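4-phosphoerythronate dehydrogenase (Lactobacillus jensenii, PDB 4PRK) probably catalyses the NAD-dependent interconversion of pyruvate and D-lactate, as a member of the D-isomer specific 2-hydroxyacid dehydrogenase family. Local coordinates at residues A[275-279]-A[280-284]. Numbering follows the deposited sequence.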
loop_
_atom_site.group_PDB
_atom_site.type_symbol
_atom_site.label_atom_id
_atom_site.label_comp_id
_atom_site.label_asym_id
_atom_site.label_seq_id
_atom_site.Cartn_x
_atom_site.Cartn_y
_atom_site.Cartn_z
ATOM N N ALA A 275 -32.719 -32.060 8.954
ATOM C CA ALA A 275 -32.248 -33.352 9.302
ATOM C C ALA A 275 -31.066 -33.732 8.422
ATOM O O ALA A 275 -30.312 -34.632 8.754
ATOM C CB ALA A 275 -33.369 -34.360 9.137
ATOM N N GLN A 276 -30.890 -33.083 7.281
ATOM C CA GLN A 276 -29.751 -33.441 6.429
ATOM C C GLN A 276 -28.469 -32.684 6.746
ATOM O O GLN A 276 -27.443 -32.966 6.178
ATOM C CB GLN A 276 -30.109 -33.237 4.979
ATOM C CG GLN A 276 -31.335 -34.006 4.574
ATOM C CD GLN A 276 -31.677 -33.765 3.127
ATOM O OE1 GLN A 276 -32.404 -32.820 2.785
ATOM N NE2 GLN A 276 -31.157 -34.611 2.273
ATOM N N ILE A 277 -28.519 -31.735 7.665
ATOM C CA ILE A 277 -27.376 -30.889 7.915
ATOM C C ILE A 277 -26.628 -31.476 9.091
ATOM O O ILE A 277 -27.236 -31.733 10.116
ATOM C CB ILE A 277 -27.872 -29.473 8.248
ATOM C CG1 ILE A 277 -28.656 -28.890 7.056
ATOM C CG2 ILE A 277 -26.680 -28.588 8.647
ATOM C CD1 ILE A 277 -29.538 -27.715 7.409
ATOM N N PRO A 278 -25.303 -31.671 8.977
ATOM C CA PRO A 278 -24.624 -32.296 10.122
ATOM C C PRO A 278 -24.519 -31.434 11.402
ATOM O O PRO A 278 -24.574 -30.184 11.362
ATOM C CB PRO A 278 -23.231 -32.602 9.592
ATOM C CG PRO A 278 -23.061 -31.764 8.365
ATOM C CD PRO A 278 -24.424 -31.552 7.804
ATOM N N ALA A 279 -24.326 -32.128 12.515
ATOM C CA ALA A 279 -24.319 -31.526 13.832
ATOM C C ALA A 279 -23.141 -30.582 14.059
ATOM O O ALA A 279 -23.271 -29.593 14.780
ATOM C CB ALA A 279 -24.290 -32.630 14.890
ATOM N N ASP A 280 -21.983 -30.941 13.515
ATOM C CA ASP A 280 -20.819 -30.089 13.634
ATOM C C ASP A 280 -21.089 -28.735 12.955
ATOM O O ASP A 280 -20.879 -27.682 13.581
ATOM C CB ASP A 280 -19.529 -30.776 13.189
ATOM C CG ASP A 280 -19.515 -31.159 11.724
ATOM O OD1 ASP A 280 -20.497 -31.002 11.004
ATOM O OD2 ASP A 280 -18.487 -31.673 11.282
ATOM N N TYR A 281 -21.686 -28.730 11.765
ATOM C CA TYR A 281 -22.094 -27.445 11.199
ATOM C C TYR A 281 -23.031 -26.692 12.136
ATOM O O TYR A 281 -22.806 -25.517 12.414
ATOM C CB TYR A 281 -22.755 -27.609 9.856
ATOM C CG TYR A 281 -23.314 -26.312 9.375
ATOM C CD1 TYR A 281 -22.480 -25.372 8.766
ATOM C CD2 TYR A 281 -24.642 -25.971 9.598
ATOM C CE1 TYR A 281 -22.969 -24.138 8.374
ATOM C CE2 TYR A 281 -25.150 -24.750 9.190
ATOM C CZ TYR A 281 -24.298 -23.833 8.572
ATOM O OH TYR A 281 -24.733 -22.615 8.139
ATOM N N LYS A 282 -24.086 -27.355 12.621
ATOM C CA LYS A 282 -25.077 -26.704 13.484
ATOM C C LYS A 282 -24.440 -26.087 14.742
ATOM O O LYS A 282 -24.800 -24.971 15.167
ATOM C CB LYS A 282 -26.205 -27.690 13.868
ATOM C CG LYS A 282 -27.103 -28.062 12.692
ATOM C CD LYS A 282 -28.178 -29.067 13.062
ATOM C CE LYS A 282 -29.012 -29.436 11.852
ATOM N NZ LYS A 282 -30.154 -30.383 12.119
ATOM N N LYS A 283 -23.468 -26.778 15.323
ATOM C CA LYS A 283 -22.723 -26.204 16.430
ATOM C C LYS A 283 -22.021 -24.928 15.983
ATOM O O LYS A 283 -22.098 -23.928 16.671
ATOM C CB LYS A 283 -21.699 -27.167 17.009
ATOM C CG LYS A 283 -22.309 -28.271 17.840
ATOM C CD LYS A 283 -21.273 -28.874 18.758
ATOM C CE LYS A 283 -21.906 -29.840 19.737
ATOM N NZ LYS A 283 -21.024 -31.024 19.965
ATOM N N LEU A 284 -21.363 -24.950 14.821
ATOM C CA LEU A 284 -20.531 -23.802 14.404
ATOM C C LEU A 284 -21.391 -22.565 14.118
ATOM O O LEU A 284 -21.122 -21.471 14.596
ATOM C CB LEU A 284 -19.640 -24.203 13.228
ATOM C CG LEU A 284 -18.508 -25.160 13.652
ATOM C CD1 LEU A 284 -17.811 -25.802 12.462
ATOM C CD2 LEU A 284 -17.468 -24.465 14.509
#
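With CG1 beside the backbone N (chi1 -61°), Ile277 turns its CG2 methyl anti to that N, and Tyr281 swings its ring to the corresponding position on its own residue (chi1 173°); together these torsions bring the methyl up to the ring obliquely, nearest the CD2 corner, with Ile277 CG2 3.5 Å from Tyr281 CD2. Lys282 runs fully extended beyond CG back along the incoming chain, crossing Ile277 at about a right angle, so that its CE lies 3.8 Å from Ile277 CB and 3.4 Å from Ile277 O. Its NZ hydrogen-bonds just upstream to the carbonyl oxygen of Asp274, and thereby ties the first turn of the helix to the loop that leads into it. The example illustrates how a helix can be started by a residue without a capping side chain: Pro278 occupies the N-cap of helix 279-285, in the Rossmann-type coenzyme domain between strands 255-258 and 290-292. Pro278 O accepts the first i to i+4 bond, from Lys282 N at 3.1 Å. Ala279 O takes the next from Lys283 N at 2.9 Å. Asp280, two residues past the cap, folds its carboxylate back over the helix start: Asp280 OD1 rests 3.5 Å from Pro278 CB and receives a weak, bent bond from Tyr281 N at 2.7 Å. As an acceptor among the amides of the first turn, this carboxylate is probably stabilised by the helix dipole. Thr241 and Ile245 of helix 241-250 touch the Asp280 side chain. The Tyr281 ring also reaches across the subunit interface, meeting Phe133 of the second subunit edge-to-face, and Ile277 packs on that same phenylalanine.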